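Local coordinates for protein thymine dioxygenase (Neurospora crassa, PDB 5C3Q) that probably hydroxylates the methyl group of thymine, acting as a 2-oxoglutarate-dependent non-haem iron dioxygenase built on a double-stranded beta-helix, at residues K22-D27 / H162-R167; H40-Q43 / F47-L50. All blocks are in the same frame, centred on the assembly; numbering follows the deposited sequence.

Contact 1 of 2, residues K22-D27 / H162-R167; sequences KFLEGD and HIEVMR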
loop_
_atom_site.group_PDB
_atom_site.type_symbol
_atom_site.label_atom_id
_atom_site.label_comp_id
_atom_site.label_asym_id
_atom_site.label_seq_id
_atom_site.Cartn_x
_atom_site.Cartn_y
_atom_site.Cartn_z
ATOM N N LYS A 22 17.272 -13.421 5.033
ATOM C CA LYS A 22 18.699 -13.131 5.171
ATOM C C LYS A 22 18.983 -11.905 6.057
ATOM O O LYS A 22 20.046 -11.828 6.674
ATOM C CB LYS A 22 19.350 -13.001 3.790
ATOM C CG LYS A 22 19.315 -14.320 3.023
ATOM C CD LYS A 22 19.992 -14.248 1.664
ATOM C CE LYS A 22 20.184 -15.649 1.093
ATOM N NZ LYS A 22 20.863 -15.648 -0.231
ATOM N N PHE A 23 18.045 -10.959 6.135
ATOM C CA PHE A 23 18.156 -9.869 7.115
ATOM C C PHE A 23 17.837 -10.373 8.525
ATOM O O PHE A 23 18.513 -10.013 9.487
ATOM C CB PHE A 23 17.241 -8.686 6.776
ATOM C CG PHE A 23 17.212 -7.626 7.847
ATOM C CD1 PHE A 23 18.304 -6.792 8.044
ATOM C CD2 PHE A 23 16.109 -7.486 8.683
ATOM C CE1 PHE A 23 18.294 -5.828 9.043
ATOM C CE2 PHE A 23 16.088 -6.519 9.679
ATOM C CZ PHE A 23 17.182 -5.689 9.861
ATOM N N LEU A 24 16.809 -11.208 8.642
ATOM C CA LEU A 24 16.359 -11.687 9.947
ATOM C C LEU A 24 17.253 -12.775 10.549
ATOM O O LEU A 24 17.469 -12.784 11.760
ATOM C CB LEU A 24 14.915 -12.191 9.862
ATOM C CG LEU A 24 13.846 -11.140 9.548
ATOM C CD1 LEU A 24 12.483 -11.807 9.466
ATOM C CD2 LEU A 24 13.824 -10.023 10.586
ATOM N N GLU A 25 17.769 -13.679 9.715
ATOM C CA GLU A 25 18.499 -14.864 10.197
ATOM C C GLU A 25 19.979 -14.947 9.804
ATOM O O GLU A 25 20.692 -15.813 10.303
ATOM C CB GLU A 25 17.795 -16.132 9.711
ATOM C CG GLU A 25 16.441 -16.379 10.359
ATOM C CD GLU A 25 15.619 -17.406 9.604
ATOM O OE1 GLU A 25 15.289 -18.459 10.187
ATOM O OE2 GLU A 25 15.313 -17.166 8.418
ATOM N N GLY A 26 20.443 -14.070 8.918
ATOM C CA GLY A 26 21.823 -14.139 8.426
ATOM C C GLY A 26 22.859 -13.731 9.458
ATOM O O GLY A 26 22.528 -13.074 10.443
ATOM N N ASP A 27 24.117 -14.117 9.242
ATOM C CA ASP A 27 25.208 -13.600 10.075
ATOM C C ASP A 27 25.346 -12.090 9.858
ATOM O O ASP A 27 24.668 -11.515 8.999
ATOM C CB ASP A 27 26.536 -14.353 9.840
ATOM C CG ASP A 27 27.143 -14.121 8.451
ATOM O OD1 ASP A 27 26.792 -13.146 7.757
ATOM O OD2 ASP A 27 28.011 -14.932 8.060
ATOM N N HIS A 162 6.299 -4.552 9.415
ATOM C CA HIS A 162 6.606 -3.123 9.332
ATOM C C HIS A 162 7.803 -2.773 10.212
ATOM O O HIS A 162 8.755 -2.129 9.759
ATOM C CB HIS A 162 5.395 -2.290 9.762
ATOM C CG HIS A 162 5.632 -0.811 9.741
ATOM N ND1 HIS A 162 5.037 0.048 10.638
ATOM C CD2 HIS A 162 6.392 -0.037 8.930
ATOM C CE1 HIS A 162 5.422 1.285 10.384
ATOM N NE2 HIS A 162 6.243 1.262 9.351
ATOM N N ILE A 163 7.744 -3.203 11.467
ATOM C CA ILE A 163 8.815 -2.934 12.423
ATOM C C ILE A 163 10.149 -3.470 11.895
ATOM O O ILE A 163 11.163 -2.786 11.985
ATOM C CB ILE A 163 8.479 -3.512 13.819
ATOM C CG1 ILE A 163 7.353 -2.692 14.459
ATOM C CG2 ILE A 163 9.699 -3.503 14.740
ATOM C CD1 ILE A 163 6.646 -3.386 15.607
ATOM N N GLU A 164 10.135 -4.670 11.315
ATOM C CA GLU A 164 11.367 -5.299 10.821
ATOM C C GLU A 164 11.918 -4.614 9.572
ATOM O O GLU A 164 13.128 -4.478 9.432
ATOM C CB GLU A 164 11.155 -6.797 10.548
ATOM C CG GLU A 164 10.735 -7.627 11.761
ATOM C CD GLU A 164 11.853 -7.888 12.762
ATOM O OE1 GLU A 164 12.915 -7.221 12.708
ATOM O OE2 GLU A 164 11.661 -8.775 13.631
ATOM N N VAL A 165 11.040 -4.188 8.665
ATOM C CA VAL A 165 11.477 -3.458 7.473
ATOM C C VAL A 165 12.118 -2.124 7.858
ATOM O O VAL A 165 13.137 -1.745 7.291
ATOM C CB VAL A 165 10.332 -3.230 6.455
ATOM C CG1 VAL A 165 10.788 -2.315 5.323
ATOM C CG2 VAL A 165 9.864 -4.555 5.876
ATOM N N MET A 166 11.533 -1.421 8.825
ATOM C CA MET A 166 12.117 -0.165 9.306
ATOM C C MET A 166 13.475 -0.413 9.970
ATOM O O MET A 166 14.397 0.389 9.810
ATOM C CB MET A 166 11.174 0.563 10.267
ATOM C CG MET A 166 9.862 1.039 9.648
ATOM S SD MET A 166 9.974 1.877 8.048
ATOM C CE MET A 166 10.799 3.404 8.483
ATOM N N ARG A 167 13.605 -1.531 10.687
ATOM C CA ARG A 167 14.901 -1.928 11.247
ATOM C C ARG A 167 15.938 -2.150 10.145
ATOM O O ARG A 167 17.081 -1.736 10.291
ATOM C CB ARG A 167 14.777 -3.182 12.118
ATOM C CG ARG A 167 14.170 -2.902 13.475
ATOM C CD ARG A 167 13.925 -4.170 14.276
ATOM N NE ARG A 167 13.239 -3.854 15.524
ATOM C CZ ARG A 167 12.781 -4.751 16.394
ATOM N NH1 ARG A 167 12.923 -6.053 16.172
ATOM N NH2 ARG A 167 12.171 -4.339 17.501
#

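Contact 2 of 2, residues H40-Q43 / F47-L50; sequences HGFQ and FIYL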
loop_
_atom_site.group_PDB
_atom_site.type_symbol
_atom_site.label_atom_id
_atom_site.label_comp_id
_atom_site.label_asym_id
_atom_site.label_seq_id
_atom_site.Cartn_x
_atom_site.Cartn_y
_atom_site.Cartn_z
ATOM N N HIS A 40 18.924 0.645 -0.541
ATOM C CA HIS A 40 19.260 1.097 -1.889
ATOM C C HIS A 40 18.034 1.053 -2.805
ATOM O O HIS A 40 17.830 1.961 -3.611
ATOM C CB HIS A 40 20.398 0.265 -2.475
ATOM C CG HIS A 40 20.883 0.762 -3.801
ATOM N ND1 HIS A 40 21.678 1.880 -3.930
ATOM C CD2 HIS A 40 20.675 0.302 -5.054
ATOM C CE1 HIS A 40 21.944 2.084 -5.206
ATOM N NE2 HIS A 40 21.348 1.140 -5.910
ATOM N N GLY A 41 17.218 0.009 -2.664
ATOM C CA GLY A 41 15.947 -0.096 -3.390
ATOM C C GLY A 41 15.000 1.062 -3.108
ATOM O O GLY A 41 14.430 1.646 -4.032
ATOM N N PHE A 42 14.833 1.401 -1.833
ATOM C CA PHE A 42 13.978 2.528 -1.454
ATOM C C PHE A 42 14.556 3.871 -1.916
ATOM O O PHE A 42 13.805 4.784 -2.244
ATOM C CB PHE A 42 13.724 2.557 0.056
ATOM C CG PHE A 42 12.827 1.447 0.557
ATOM C CD1 PHE A 42 11.610 1.178 -0.057
ATOM C CD2 PHE A 42 13.196 0.683 1.658
ATOM C CE1 PHE A 42 10.784 0.169 0.407
ATOM C CE2 PHE A 42 12.375 -0.328 2.127
ATOM C CZ PHE A 42 11.164 -0.584 1.503
ATOM N N GLN A 43 15.882 3.986 -1.950
ATOM C CA GLN A 43 16.540 5.234 -2.354
ATOM C C GLN A 43 16.544 5.482 -3.864
ATOM O O GLN A 43 16.839 6.593 -4.298
ATOM C CB GLN A 43 17.991 5.271 -1.850
ATOM C CG GLN A 43 18.137 5.412 -0.341
ATOM C CD GLN A 43 19.583 5.347 0.114
ATOM O OE1 GLN A 43 20.413 4.710 -0.521
ATOM N NE2 GLN A 43 19.886 5.995 1.228
ATOM N N PHE A 47 10.566 1.207 -4.441
ATOM C CA PHE A 47 9.853 -0.066 -4.422
ATOM C C PHE A 47 10.867 -1.200 -4.294
ATOM O O PHE A 47 11.951 -1.128 -4.881
ATOM C CB PHE A 47 9.103 -0.265 -5.745
ATOM C CG PHE A 47 7.679 0.214 -5.731
ATOM C CD1 PHE A 47 7.384 1.570 -5.800
ATOM C CD2 PHE A 47 6.636 -0.690 -5.680
ATOM C CE1 PHE A 47 6.067 2.010 -5.793
ATOM C CE2 PHE A 47 5.316 -0.257 -5.673
ATOM C CZ PHE A 47 5.035 1.095 -5.735
ATOM N N ILE A 48 10.518 -2.235 -3.526
ATOM C CA ILE A 48 11.249 -3.509 -3.527
ATOM C C ILE A 48 10.257 -4.681 -3.514
ATOM O O ILE A 48 9.073 -4.495 -3.212
ATOM C CB ILE A 48 12.213 -3.628 -2.321
ATOM C CG1 ILE A 48 11.434 -3.651 -0.997
ATOM C CG2 ILE A 48 13.217 -2.478 -2.331
ATOM C CD1 ILE A 48 12.301 -3.880 0.225
ATOM N N TYR A 49 10.734 -5.871 -3.876
ATOM C CA TYR A 49 9.995 -7.114 -3.633
ATOM C C TYR A 49 10.740 -7.864 -2.541
ATOM O O TYR A 49 11.968 -7.992 -2.605
ATOM C CB TYR A 49 9.964 -8.021 -4.863
ATOM C CG TYR A 49 8.989 -7.682 -5.972
ATOM C CD1 TYR A 49 8.880 -6.393 -6.479
ATOM C CD2 TYR A 49 8.232 -8.689 -6.576
ATOM C CE1 TYR A 49 8.017 -6.107 -7.528
ATOM C CE2 TYR A 49 7.367 -8.415 -7.623
ATOM C CZ TYR A 49 7.263 -7.127 -8.098
ATOM O OH TYR A 49 6.404 -6.855 -9.141
ATOM N N LEU A 50 10.003 -8.370 -1.558
ATOM C CA LEU A 50 10.570 -9.240 -0.539
ATOM C C LEU A 50 10.039 -10.649 -0.694
ATOM O O LEU A 50 8.842 -10.845 -0.891
ATOM C CB LEU A 50 10.232 -8.732 0.861
ATOM C CG LEU A 50 10.819 -7.383 1.268
ATOM C CD1 LEU A 50 10.364 -7.045 2.676
ATOM C CD2 LEU A 50 12.340 -7.388 1.176
#

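Contact 1 of 2, residues K22-D27 / H162-R167
The phenyl ring of Phe23 reaches across to the backbone of segment 162-167, bringing CE2 to 3.6 Å from the carbonyl O of Glu164 and CZ to 3.8 Å from the carbonyl C of Arg167; both backbone atoms meet the ring obliquely. The other flat group, the Arg167 guanidinium, has Ile163 CG2 over one face, 3.5 Å above the plane and displaced toward its rim. This is helix-on-helix packing: the short helix 21-25 rests on the long helix 147-173, whose His162 and Val165 side chains touch Ile222 of strand 222-227. Phenylalanine suits its place because its ring spans the gap to a helix backbone and also touches Lys31 and Thr34 of helix 28-44. Its first torsion (chi1 173°) swings CG opposite the backbone N and sends the ring across. Leucine and glutamate suit the partly exposed flank, where a methyl abuts the carboxylate group and the acid can keep its charge. With an alanine at Glu164 the carboxylate is gone, which would probably leave Leu24 CD2 without its main partner on this helix and Arg167 with Asp181 alone of these two acids. That arginine has its main salt bridge with Asp181, through NH2, and only a long one with Glu164. The chain of Glu164 bends at chi2 (-74°) and meets the leucine side chain at about a right angle, with Leu24 CD2 3.6 Å from Glu164 CD.

Contact 2 of 2, residues H40-Q43 / F47-L50
Apolar contact between Phe42 and Ile48 makes up much of this small, buried interface. The far end of the ring meets the isoleucine at an oblique angle, with Phe42 CZ 3.7 Å from Ile48 CD1 and 4.0 Å from Ile48 CG1. With chi1 at 64°, CG1 of Ile48 sits between its own backbone N and carbonyl carbon, and the two branches divide the work: CG1 and CD1 go to the ring, CG2 to the glycine. A beta-branched residue fits well here, being at home in a strand and able to fill two places at once.

A side-chain methyl against the glycine backbone is the second kind. Ile48 CG2 lies 3.8 Å from Gly41 CA, and with the backbone as it stands a beta-carbon on Gly41 would run into that methyl, which explains why a residue without a side chain suits the spot. The segments belong to a beta-alpha-beta crossover: strand 13-19, helices 21-25 and 28-44, then strand 47-51, which returns parallel to and beside the first. Strand 47-51 pairs antiparallel with 251-256 on its other flank, joining this N-terminal unit to the major sheet of the double-stranded beta-helix.

Hydrogen bonds hold the strand to its neighbours and none links the two segments: Ile48 pairs through its backbone with Val254 on one flank, and Tyr49 with Pro16 and Ile18 on the other.

Aromatic contact occurs on the opposite side of the strand, where the CB of Phe47 points away from the helix and its ring packs edge-to-face with His273, one of the three residues that bind the nickel.

Contact 2 lies inside the chain loop that contact 1 closes, since residues 40-50 fall in sequence between segments 22-27 and 162-167; their centres are 14 Å apart. Helix 21-25, in contact 1, is followed directly by helix 28-44, in contact 2. Val165 joins them: its CB points away from segment 22-27, and its two methyls pack on contact 2, CG2 at 4.1 Å from Leu50 CD1 and CG1 at 4.1 Å from Phe42 CE2. Helix 147-173 thus bears on both contacts. Contact 1 is remote from the active site, whereas the Phe47 side chain in contact 2 comes about 4 Å from that of the metal ligand His273, about 6 Å from the bound nickel and about 7 Å from 2-oxoglutarate.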